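PDB 7BTG: GEO10716p1 from Drosophila melanogaster, which probably removes phosphate from phosphorylated arginine in proteins, as a member of the low molecular weight protein tyrosine phosphatase family. Local coordinates for residues V3-I8 with A19-L24; R52-L57 with L62-L67; I108-S113 with E119-E124. The protein carries 1 engineered substitution. All coordinates share one frame; numbering follows the deposited sequence.

Contact 1 (V3-I8 with A19-L24). Engineered in segment 3-8: Ser7 (natural residue Cys). With PO4 (phosphate ion), chain B; PO4 (phosphate ion), chain C.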
loop_
_atom_site.group_PDB
_atom_site.type_symbol
_atom_site.label_atom_id
_atom_site.label_comp_id
_atom_site.label_asym_id
_atom_site.label_seq_id
_atom_site.Cartn_x
_atom_site.Cartn_y
_atom_site.Cartn_z
ATOM N N VAL A 3 -5.796 -1.173 7.648
ATOM C CA VAL A 3 -5.013 -0.402 6.689
ATOM C C VAL A 3 -5.183 -1.014 5.306
ATOM O O VAL A 3 -5.091 -2.239 5.151
ATOM C CB VAL A 3 -3.524 -0.350 7.068
ATOM C CG1 VAL A 3 -2.719 0.332 5.957
ATOM C CG2 VAL A 3 -3.326 0.391 8.376
ATOM N N LEU A 4 -5.421 -0.158 4.309
ATOM C CA LEU A 4 -5.554 -0.545 2.905
ATOM C C LEU A 4 -4.491 0.177 2.083
ATOM O O LEU A 4 -4.453 1.409 2.072
ATOM C CB LEU A 4 -6.950 -0.198 2.383
ATOM C CG LEU A 4 -7.261 -0.603 0.941
ATOM C CD1 LEU A 4 -7.378 -2.111 0.837
ATOM C CD2 LEU A 4 -8.543 0.085 0.470
ATOM N N PHE A 5 -3.621 -0.580 1.409
ATOM C CA PHE A 5 -2.662 0.010 0.486
ATOM C C PHE A 5 -3.252 0.024 -0.921
ATOM O O PHE A 5 -3.910 -0.933 -1.337
ATOM C CB PHE A 5 -1.340 -0.754 0.490
ATOM C CG PHE A 5 -0.555 -0.617 1.770
ATOM C CD1 PHE A 5 0.074 0.559 2.084
ATOM C CD2 PHE A 5 -0.417 -1.692 2.639
ATOM C CE1 PHE A 5 0.828 0.682 3.263
ATOM C CE2 PHE A 5 0.337 -1.577 3.819
ATOM C CZ PHE A 5 0.953 -0.384 4.124
ATOM N N VAL A 6 -3.025 1.113 -1.658
ATOM C CA VAL A 6 -3.638 1.284 -2.971
ATOM C C VAL A 6 -2.581 1.658 -3.996
ATOM O O VAL A 6 -1.799 2.593 -3.786
ATOM C CB VAL A 6 -4.766 2.323 -2.946
ATOM C CG1 VAL A 6 -5.280 2.590 -4.384
ATOM C CG2 VAL A 6 -5.901 1.794 -2.097
ATOM N N SER A 7 -2.534 0.900 -5.090
ATOM C CA SER A 7 -1.712 1.219 -6.243
ATOM C C SER A 7 -2.609 1.142 -7.465
ATOM O O SER A 7 -3.739 0.664 -7.381
ATOM C CB SER A 7 -0.508 0.272 -6.377
ATOM O OG SER A 7 -0.887 -1.096 -6.451
ATOM N N ILE A 8 -2.120 1.607 -8.621
ATOM C CA ILE A 8 -3.025 1.633 -9.767
ATOM C C ILE A 8 -3.370 0.213 -10.198
ATOM O O ILE A 8 -4.544 -0.115 -10.407
ATOM C CB ILE A 8 -2.463 2.495 -10.916
ATOM C CG1 ILE A 8 -3.553 2.682 -11.961
ATOM C CG2 ILE A 8 -1.227 1.893 -11.576
ATOM C CD1 ILE A 8 -3.249 3.720 -12.977
ATOM N N ALA A 19 2.252 -7.102 2.275
ATOM C CA ALA A 19 3.014 -8.187 2.877
ATOM C C ALA A 19 4.059 -7.658 3.860
ATOM O O ALA A 19 4.292 -8.266 4.915
ATOM C CB ALA A 19 3.683 -9.007 1.777
ATOM N N ILE A 20 4.692 -6.528 3.521
ATOM C CA ILE A 20 5.705 -5.914 4.380
ATOM C C ILE A 20 5.109 -5.514 5.724
ATOM O O ILE A 20 5.658 -5.827 6.789
ATOM C CB ILE A 20 6.333 -4.700 3.677
ATOM C CG1 ILE A 20 7.454 -5.152 2.746
ATOM C CG2 ILE A 20 6.819 -3.673 4.706
ATOM C CD1 ILE A 20 7.944 -4.073 1.813
ATOM N N LEU A 21 3.988 -4.797 5.694
ATOM C CA LEU A 21 3.370 -4.349 6.931
ATOM C C LEU A 21 2.823 -5.528 7.716
ATOM O O LEU A 21 2.847 -5.523 8.955
ATOM C CB LEU A 21 2.255 -3.346 6.638
ATOM C CG LEU A 21 1.607 -2.834 7.921
ATOM C CD1 LEU A 21 2.699 -2.187 8.762
ATOM C CD2 LEU A 21 0.452 -1.867 7.659
ATOM N N LYS A 22 2.306 -6.538 7.007
ATOM C CA LYS A 22 1.880 -7.763 7.674
ATOM C C LYS A 22 3.026 -8.387 8.466
ATOM O O LYS A 22 2.826 -8.839 9.601
ATOM C CB LYS A 22 1.325 -8.758 6.656
ATOM C CG LYS A 22 -0.184 -8.738 6.554
ATOM C CD LYS A 22 -0.696 -9.516 5.342
ATOM C CE LYS A 22 -2.226 -9.516 5.329
ATOM N NZ LYS A 22 -2.765 -10.446 4.307
ATOM N N HIS A 23 4.235 -8.406 7.887
ATOM C CA HIS A 23 5.400 -8.930 8.590
ATOM C C HIS A 23 5.750 -8.065 9.795
ATOM O O HIS A 23 5.936 -8.576 10.904
ATOM C CB HIS A 23 6.594 -9.030 7.646
ATOM C CG HIS A 23 7.815 -9.642 8.272
ATOM N ND1 HIS A 23 7.786 -10.848 8.943
ATOM C CD2 HIS A 23 9.100 -9.209 8.335
ATOM C CE1 HIS A 23 8.998 -11.133 9.389
ATOM N NE2 HIS A 23 9.813 -10.156 9.034
ATOM N N LEU A 24 5.823 -6.749 9.598
ATOM C CA LEU A 24 6.166 -5.855 10.696
ATOM C C LEU A 24 5.257 -6.064 11.903
ATOM O O LEU A 24 5.742 -6.117 13.040
ATOM C CB LEU A 24 6.122 -4.400 10.226
ATOM C CG LEU A 24 7.263 -3.975 9.303
ATOM C CD1 LEU A 24 7.034 -2.546 8.823
ATOM C CD2 LEU A 24 8.643 -4.103 9.982
HETATM P P PO4 B . 1.144 -1.305 -9.242
HETATM O O1 PO4 B . 0.276 -2.388 -8.629
HETATM O O2 PO4 B . 1.795 -1.836 -10.493
HETATM O O3 PO4 B . 2.272 -0.869 -8.339
HETATM O O4 PO4 B . 0.311 -0.056 -9.529
HETATM P P PO4 C . -5.132 -11.258 1.106
HETATM O O1 PO4 C . -5.228 -11.577 2.584
HETATM O O2 PO4 C . -3.693 -11.323 0.629
HETATM O O3 PO4 C . -5.929 -12.286 0.344
HETATM O O4 PO4 C . -5.788 -9.903 0.864
#
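Leu21 meets Phe5 at the edge of its ring. Leu21 CB lies near the ring plane, 3.8 Å from Phe5 CE2. The two side chains cross at about a right angle. Leu21 CG is anti to the backbone N (chi1 -179°), and its branch CD2 comes up to the same rim, 3.9 Å from Phe5 CZ. That methyl also touches strand residue Val3, with Val3 CG1 4.2 Å from Leu21 CD2. Val3 CG1 in turn sits over one face of the Phe5 ring, offset toward the rim. All three side chains are buried, and they form an apolar cluster between strand and helix. The ring of Phe83 meets Phe5 with the planes at about 30°, and Cys146 of helix 133-154 also touches it.

The polar contacts lie away from this core, at two phosphate ions. Ser7 is engineered; the natural residue is Cys. Ser7 OG is turned between the backbone N and the carbonyl carbon (chi1 57°) and lies 2.8 Å from O1 of the phosphate of chain B. Ser14 OG is hydrogen-bonded to the same Ser7 OG. Backbone N atoms of Gly9, Thr11 and Cys12 and the NE of Arg13 bind this phosphate too. On the helix, Lys22 NZ makes a weak hydrogen bond of 3.2 Å to O1 of the phosphate of chain C and a salt bridge to Glu18.

Strand 2-7, helix 13-27 and strand 34-39 form a beta-alpha-beta unit. The turn from strand to helix is the family's phosphate-binding P-loop, whose C(X)5RS signature has its Cys replaced here by the engineered Ser7.

Contact 2 (R52-L57 with L62-L67). With PO4 (phosphate ion), chain C.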
loop_
_atom_site.group_PDB
_atom_site.type_symbol
_atom_site.label_atom_id
_atom_site.label_comp_id
_atom_site.label_asym_id
_atom_site.label_seq_id
_atom_site.Cartn_x
_atom_site.Cartn_y
_atom_site.Cartn_z
ATOM N N ARG A 52 7.966 -10.949 -10.496
ATOM C CA ARG A 52 9.253 -10.461 -10.015
ATOM C C ARG A 52 9.157 -9.754 -8.669
ATOM O O ARG A 52 10.195 -9.492 -8.055
ATOM C CB ARG A 52 9.883 -9.547 -11.061
ATOM C CG ARG A 52 9.062 -8.358 -11.400
ATOM C CD ARG A 52 9.214 -7.973 -12.867
ATOM N NE ARG A 52 10.267 -6.999 -13.144
ATOM C CZ ARG A 52 10.095 -5.971 -13.975
ATOM N NH1 ARG A 52 8.917 -5.792 -14.550
ATOM N NH2 ARG A 52 11.073 -5.109 -14.217
ATOM N N GLY A 53 7.949 -9.458 -8.190
ATOM C CA GLY A 53 7.771 -8.848 -6.888
ATOM C C GLY A 53 7.622 -9.909 -5.823
ATOM O O GLY A 53 8.099 -9.754 -4.693
ATOM N N GLN A 54 6.945 -11.004 -6.180
ATOM C CA GLN A 54 6.895 -12.164 -5.295
ATOM C C GLN A 54 8.286 -12.745 -5.079
ATOM O O GLN A 54 8.579 -13.292 -4.004
ATOM C CB GLN A 54 5.952 -13.224 -5.871
ATOM C CG GLN A 54 4.483 -12.824 -5.851
ATOM C CD GLN A 54 3.541 -13.985 -6.161
ATOM O OE1 GLN A 54 3.175 -14.208 -7.310
ATOM N NE2 GLN A 54 3.139 -14.721 -5.129
ATOM N N GLN A 55 9.159 -12.630 -6.078
ATOM C CA GLN A 55 10.533 -13.074 -5.907
ATOM C C GLN A 55 11.269 -12.186 -4.921
ATOM O O GLN A 55 11.814 -12.671 -3.920
ATOM C CB GLN A 55 11.254 -13.100 -7.253
ATOM C CG GLN A 55 10.928 -14.349 -8.062
ATOM C CD GLN A 55 10.960 -15.622 -7.213
ATOM O OE1 GLN A 55 12.037 -16.164 -6.934
ATOM N NE2 GLN A 55 9.777 -16.102 -6.793
ATOM N N LEU A 56 11.283 -10.877 -5.178
ATOM C CA LEU A 56 11.914 -9.951 -4.246
ATOM C C LEU A 56 11.375 -10.138 -2.831
ATOM O O LEU A 56 12.134 -10.099 -1.859
ATOM C CB LEU A 56 11.711 -8.519 -4.731
ATOM C CG LEU A 56 12.245 -7.392 -3.864
ATOM C CD1 LEU A 56 13.724 -7.600 -3.601
ATOM C CD2 LEU A 56 12.014 -6.082 -4.580
ATOM N N LEU A 57 10.077 -10.396 -2.699
ATOM C CA LEU A 57 9.505 -10.644 -1.381
ATOM C C LEU A 57 10.060 -11.923 -0.759
ATOM O O LEU A 57 10.513 -11.911 0.391
ATOM C CB LEU A 57 7.985 -10.707 -1.481
ATOM C CG LEU A 57 7.324 -9.338 -1.627
ATOM C CD1 LEU A 57 5.859 -9.508 -1.967
ATOM C CD2 LEU A 57 7.491 -8.541 -0.337
ATOM N N LEU A 62 9.326 -13.066 2.805
ATOM C CA LEU A 62 7.916 -12.731 2.721
ATOM C C LEU A 62 7.291 -13.418 1.521
ATOM O O LEU A 62 7.960 -13.692 0.520
ATOM C CB LEU A 62 7.731 -11.226 2.584
ATOM C CG LEU A 62 8.346 -10.480 3.741
ATOM C CD1 LEU A 62 8.110 -8.991 3.560
ATOM C CD2 LEU A 62 7.722 -11.022 5.017
ATOM N N LYS A 63 5.990 -13.664 1.615
ATOM C CA LYS A 63 5.252 -14.208 0.489
ATOM C C LYS A 63 3.876 -13.564 0.459
ATOM O O LYS A 63 3.375 -13.089 1.481
ATOM C CB LYS A 63 5.148 -15.738 0.569
ATOM C CG LYS A 63 4.157 -16.242 1.596
ATOM N N THR A 64 3.288 -13.516 -0.727
ATOM C CA THR A 64 1.957 -12.964 -0.888
ATOM C C THR A 64 1.110 -13.894 -1.740
ATOM O O THR A 64 1.573 -14.457 -2.738
ATOM C CB THR A 64 1.969 -11.584 -1.513
ATOM O OG1 THR A 64 0.639 -11.268 -1.943
ATOM C CG2 THR A 64 2.915 -11.536 -2.709
ATOM N N ASN A 65 -0.147 -14.014 -1.316
ATOM C CA ASN A 65 -1.227 -14.787 -1.922
ATOM C C ASN A 65 -2.106 -13.967 -2.866
ATOM O O ASN A 65 -2.863 -14.542 -3.663
ATOM C CB ASN A 65 -2.111 -15.320 -0.791
ATOM C CG ASN A 65 -2.289 -14.273 0.324
ATOM O OD1 ASN A 65 -1.339 -13.538 0.675
ATOM N ND2 ASN A 65 -3.483 -14.215 0.892
ATOM N N HIS A 66 -1.972 -12.648 -2.809
ATOM C CA HIS A 66 -3.063 -11.703 -3.016
ATOM C C HIS A 66 -3.568 -11.705 -4.452
ATOM O O HIS A 66 -2.784 -11.627 -5.398
ATOM C CB HIS A 66 -2.566 -10.304 -2.630
ATOM C CG HIS A 66 -3.551 -9.207 -2.868
ATOM N ND1 HIS A 66 -4.551 -8.907 -1.972
ATOM C CD2 HIS A 66 -3.674 -8.321 -3.884
ATOM C CE1 HIS A 66 -5.254 -7.886 -2.427
ATOM N NE2 HIS A 66 -4.741 -7.509 -3.584
ATOM N N LEU A 67 -4.883 -11.783 -4.616
ATOM C CA LEU A 67 -5.500 -11.590 -5.922
ATOM C C LEU A 67 -5.798 -10.108 -6.136
ATOM O O LEU A 67 -6.432 -9.473 -5.286
ATOM C CB LEU A 67 -6.790 -12.406 -6.029
ATOM C CG LEU A 67 -6.734 -13.938 -5.995
ATOM C CD1 LEU A 67 -8.129 -14.535 -5.807
ATOM C CD2 LEU A 67 -6.081 -14.498 -7.241
HETATM P P PO4 C . -5.132 -11.258 1.106
HETATM O O1 PO4 C . -5.228 -11.577 2.584
HETATM O O2 PO4 C . -3.693 -11.323 0.629
HETATM O O3 PO4 C . -5.929 -12.286 0.344
HETATM O O4 PO4 C . -5.788 -9.903 0.864
#
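Thr64 turns its methyl toward helix 52-57, where CG2 meets both Leu57 and Gln54. The chain leaves helix 51-58, reverses and runs back beside it. An ST turn at Thr64 shapes the returning part.

Thr64 CG2 lies between its backbone N and carbonyl carbon, while OG1 is anti to the N (chi1 165°). The methyl therefore faces the helix and the hydroxyl stays with the loop. Leu57 CD1 lies 3.7 Å from Thr64 CG2. Gln54 crosses Thr64 at about a right angle, and Gln54 CG lies 3.7 Å from Thr64 CG2. The Gln54 chain is extended beyond CG, and this carries its amide past the methyl to the loop backbone, with Gln54 NE2 2.9 Å from Thr64 O. Pro49 touches both Gln54 and Thr64.

The other branch of Leu57 serves Leu62. Leu57 CD2 comes to 4.0 Å from Leu62 CD1, and the two side chains cross obliquely. Met16, on helix 13-27, also packs on Leu57. The backbones are tied at the point of return. Leu62 N donates to Leu57 O at 2.9 Å.

Further along the loop, His66 points the edge of its ring at the phosphate of chain C. His66 ND1 donates to O4 of the chain C phosphate at 3.3 Å. Its NE2 is hydrogen-bonded to Asn10 OD1 of the P-loop. Both ring nitrogens have a partner, which probably helps to hold the ring's rotation. The backbone N of His66 closes the ST turn, donating to Thr64 OG1 at 3.1 Å with a nearly straight N-H...O angle of 169°.

Contact 3 (I108-S113 with E119-E124)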
loop_
_atom_site.group_PDB
_atom_site.type_symbol
_atom_site.label_atom_id
_atom_site.label_comp_id
_atom_site.label_asym_id
_atom_site.label_seq_id
_atom_site.Cartn_x
_atom_site.Cartn_y
_atom_site.Cartn_z
ATOM N N ILE A 108 -6.889 9.173 4.146
ATOM C CA ILE A 108 -6.326 8.843 2.845
ATOM C C ILE A 108 -5.040 9.643 2.673
ATOM O O ILE A 108 -5.067 10.878 2.673
ATOM C CB ILE A 108 -7.313 9.147 1.708
ATOM C CG1 ILE A 108 -8.600 8.323 1.870
ATOM C CG2 ILE A 108 -6.639 8.888 0.370
ATOM C CD1 ILE A 108 -9.805 8.879 1.096
ATOM N N GLN A 109 -3.911 8.953 2.517
ATOM C CA GLN A 109 -2.632 9.643 2.575
ATOM C C GLN A 109 -1.645 9.017 1.603
ATOM O O GLN A 109 -1.711 7.825 1.289
ATOM C CB GLN A 109 -2.040 9.625 4.012
ATOM C CG GLN A 109 -2.977 10.203 5.091
ATOM C CD GLN A 109 -2.493 9.963 6.529
ATOM O OE1 GLN A 109 -1.600 9.159 6.784
ATOM N NE2 GLN A 109 -3.088 10.677 7.465
ATOM N N LEU A 110 -0.734 9.855 1.122
ATOM C CA LEU A 110 0.433 9.388 0.390
ATOM C C LEU A 110 1.311 8.597 1.346
ATOM O O LEU A 110 1.759 9.135 2.363
ATOM C CB LEU A 110 1.166 10.600 -0.168
ATOM C CG LEU A 110 2.168 10.481 -1.291
ATOM C CD1 LEU A 110 1.485 9.987 -2.553
ATOM C CD2 LEU A 110 2.775 11.844 -1.510
ATOM N N LEU A 111 1.530 7.310 1.057
ATOM C CA LEU A 111 2.306 6.480 1.979
ATOM C C LEU A 111 3.704 7.041 2.180
ATOM O O LEU A 111 4.227 7.058 3.303
ATOM C CB LEU A 111 2.396 5.041 1.462
ATOM C CG LEU A 111 3.462 4.171 2.144
ATOM C CD1 LEU A 111 3.063 3.896 3.575
ATOM C CD2 LEU A 111 3.666 2.858 1.397
ATOM N N GLY A 112 4.323 7.505 1.099
ATOM C CA GLY A 112 5.680 8.004 1.128
ATOM C C GLY A 112 5.842 9.310 1.861
ATOM O O GLY A 112 6.979 9.711 2.112
ATOM N N SER A 113 4.746 9.971 2.232
ATOM C CA SER A 113 4.874 11.167 3.058
ATOM C C SER A 113 5.418 10.845 4.443
ATOM O O SER A 113 5.818 11.764 5.164
ATOM C CB SER A 113 3.527 11.905 3.171
ATOM O OG SER A 113 2.637 11.275 4.078
ATOM N N GLU A 119 11.756 14.784 -1.449
ATOM C CA GLU A 119 12.257 14.296 -2.727
ATOM C C GLU A 119 12.161 12.778 -2.849
ATOM O O GLU A 119 12.492 12.235 -3.907
ATOM C CB GLU A 119 13.701 14.767 -2.951
ATOM C CG GLU A 119 14.777 13.998 -2.181
ATOM C CD GLU A 119 15.052 14.573 -0.793
ATOM O OE1 GLU A 119 14.287 15.457 -0.330
ATOM O OE2 GLU A 119 16.039 14.135 -0.166
ATOM N N ASP A 120 11.691 12.083 -1.809
ATOM C CA ASP A 120 11.488 10.640 -1.844
ATOM C C ASP A 120 10.044 10.258 -1.542
ATOM O O ASP A 120 9.770 9.102 -1.208
ATOM C CB ASP A 120 12.442 9.951 -0.870
ATOM C CG ASP A 120 13.773 9.658 -1.501
ATOM O OD1 ASP A 120 13.884 8.613 -2.182
ATOM O OD2 ASP A 120 14.696 10.487 -1.344
ATOM N N GLU A 121 9.128 11.223 -1.657
ATOM C CA GLU A 121 7.717 11.025 -1.331
ATOM C C GLU A 121 7.052 9.989 -2.240
ATOM O O GLU A 121 6.178 9.231 -1.800
ATOM C CB GLU A 121 6.987 12.359 -1.486
ATOM C CG GLU A 121 6.591 13.087 -0.250
ATOM C CD GLU A 121 5.463 14.059 -0.545
ATOM O OE1 GLU A 121 5.428 14.620 -1.671
ATOM O OE2 GLU A 121 4.593 14.239 0.333
ATOM N N ILE A 122 7.405 9.987 -3.521
ATOM C CA ILE A 122 6.617 9.315 -4.552
ATOM C C ILE A 122 7.140 7.896 -4.771
ATOM O O ILE A 122 8.300 7.693 -5.136
ATOM C CB ILE A 122 6.641 10.108 -5.874
ATOM C CG1 ILE A 122 6.267 11.573 -5.657
ATOM C CG2 ILE A 122 5.670 9.504 -6.868
ATOM C CD1 ILE A 122 4.822 11.774 -5.217
ATOM N N ILE A 123 6.266 6.915 -4.623
ATOM C CA ILE A 123 6.619 5.527 -4.866
ATOM C C ILE A 123 6.158 5.169 -6.271
ATOM O O ILE A 123 4.966 4.975 -6.508
ATOM C CB ILE A 123 6.007 4.623 -3.796
ATOM C CG1 ILE A 123 6.359 5.222 -2.440
ATOM C CG2 ILE A 123 6.542 3.230 -3.933
ATOM C CD1 ILE A 123 6.179 4.329 -1.271
ATOM N N GLU A 124 7.105 5.080 -7.202
ATOM C CA GLU A 124 6.810 4.919 -8.621
ATOM C C GLU A 124 6.410 3.492 -8.967
ATOM O O GLU A 124 6.942 2.521 -8.418
ATOM C CB GLU A 124 8.020 5.298 -9.476
ATOM C CG GLU A 124 8.679 6.625 -9.114
ATOM C CD GLU A 124 7.937 7.829 -9.676
ATOM O OE1 GLU A 124 6.680 7.837 -9.624
ATOM O OE2 GLU A 124 8.616 8.761 -10.182
HETATM O O HOH W 1 4.206 7.493 -1.552
#
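Leu110 O is gripped twice by Ser113. Ser113 OG donates to Leu110 O at 2.9 Å, in the carbonyl plane, and Ser113 N donates to Leu110 O at 3.1 Å. Both residues also meet Glu121 across the contact. The Glu121 side chain crosses that of Leu110 at about a right angle, with OE2 3.5 Å from Leu110 CD2. The same OE2 lies near Ser113 CB. Replacing Glu121 with an alanine would probably leave Leu110 CD2 without this cover and open a gap beside Ser113.

The backbone bond at Leu110 O belongs to the 3-10 turn that follows strand 107-110, an outer strand of the parallel sheet; the hydroxyl adds a second grip. The loop facing it leads toward helix 133-154. Between the turn and this loop a water accepts from Gly112 N at 2.7 Å and donates to Glu121 O at 2.6 Å. Gly112 CA also makes a CA-H...O contact of 3.2 Å with Glu121 O, and a beta carbon on Gly112 would run into that oxygen. Deeper in, Leu111 CD2 packs on Ile123 CD1 at 3.9 Å. Ile123 O accepts a hydrogen bond from NH1 of Arg13, the arginine of the P-loop.

From the N terminus, contact 1 comes first and closes the P-loop between strand 2-7 and helix 13-27. Contact 2 follows and closes the short return after helix 51-58. Contact 3 closes the turn after the last strand, 107-110, on the way to helix 133-154. The three run in series, so none nests in or crosses another. Contacts 1 and 2 touch where Ile20 and His23 of helix 13-27 pack on Leu62, and both reach the phosphate of chain C. Contacts 1 and 3 share the sheet and meet at Phe5 and Leu111. Contacts 2 and 3 stay apart, nearest atoms about 10 Å, on opposite sides of the chain's centre.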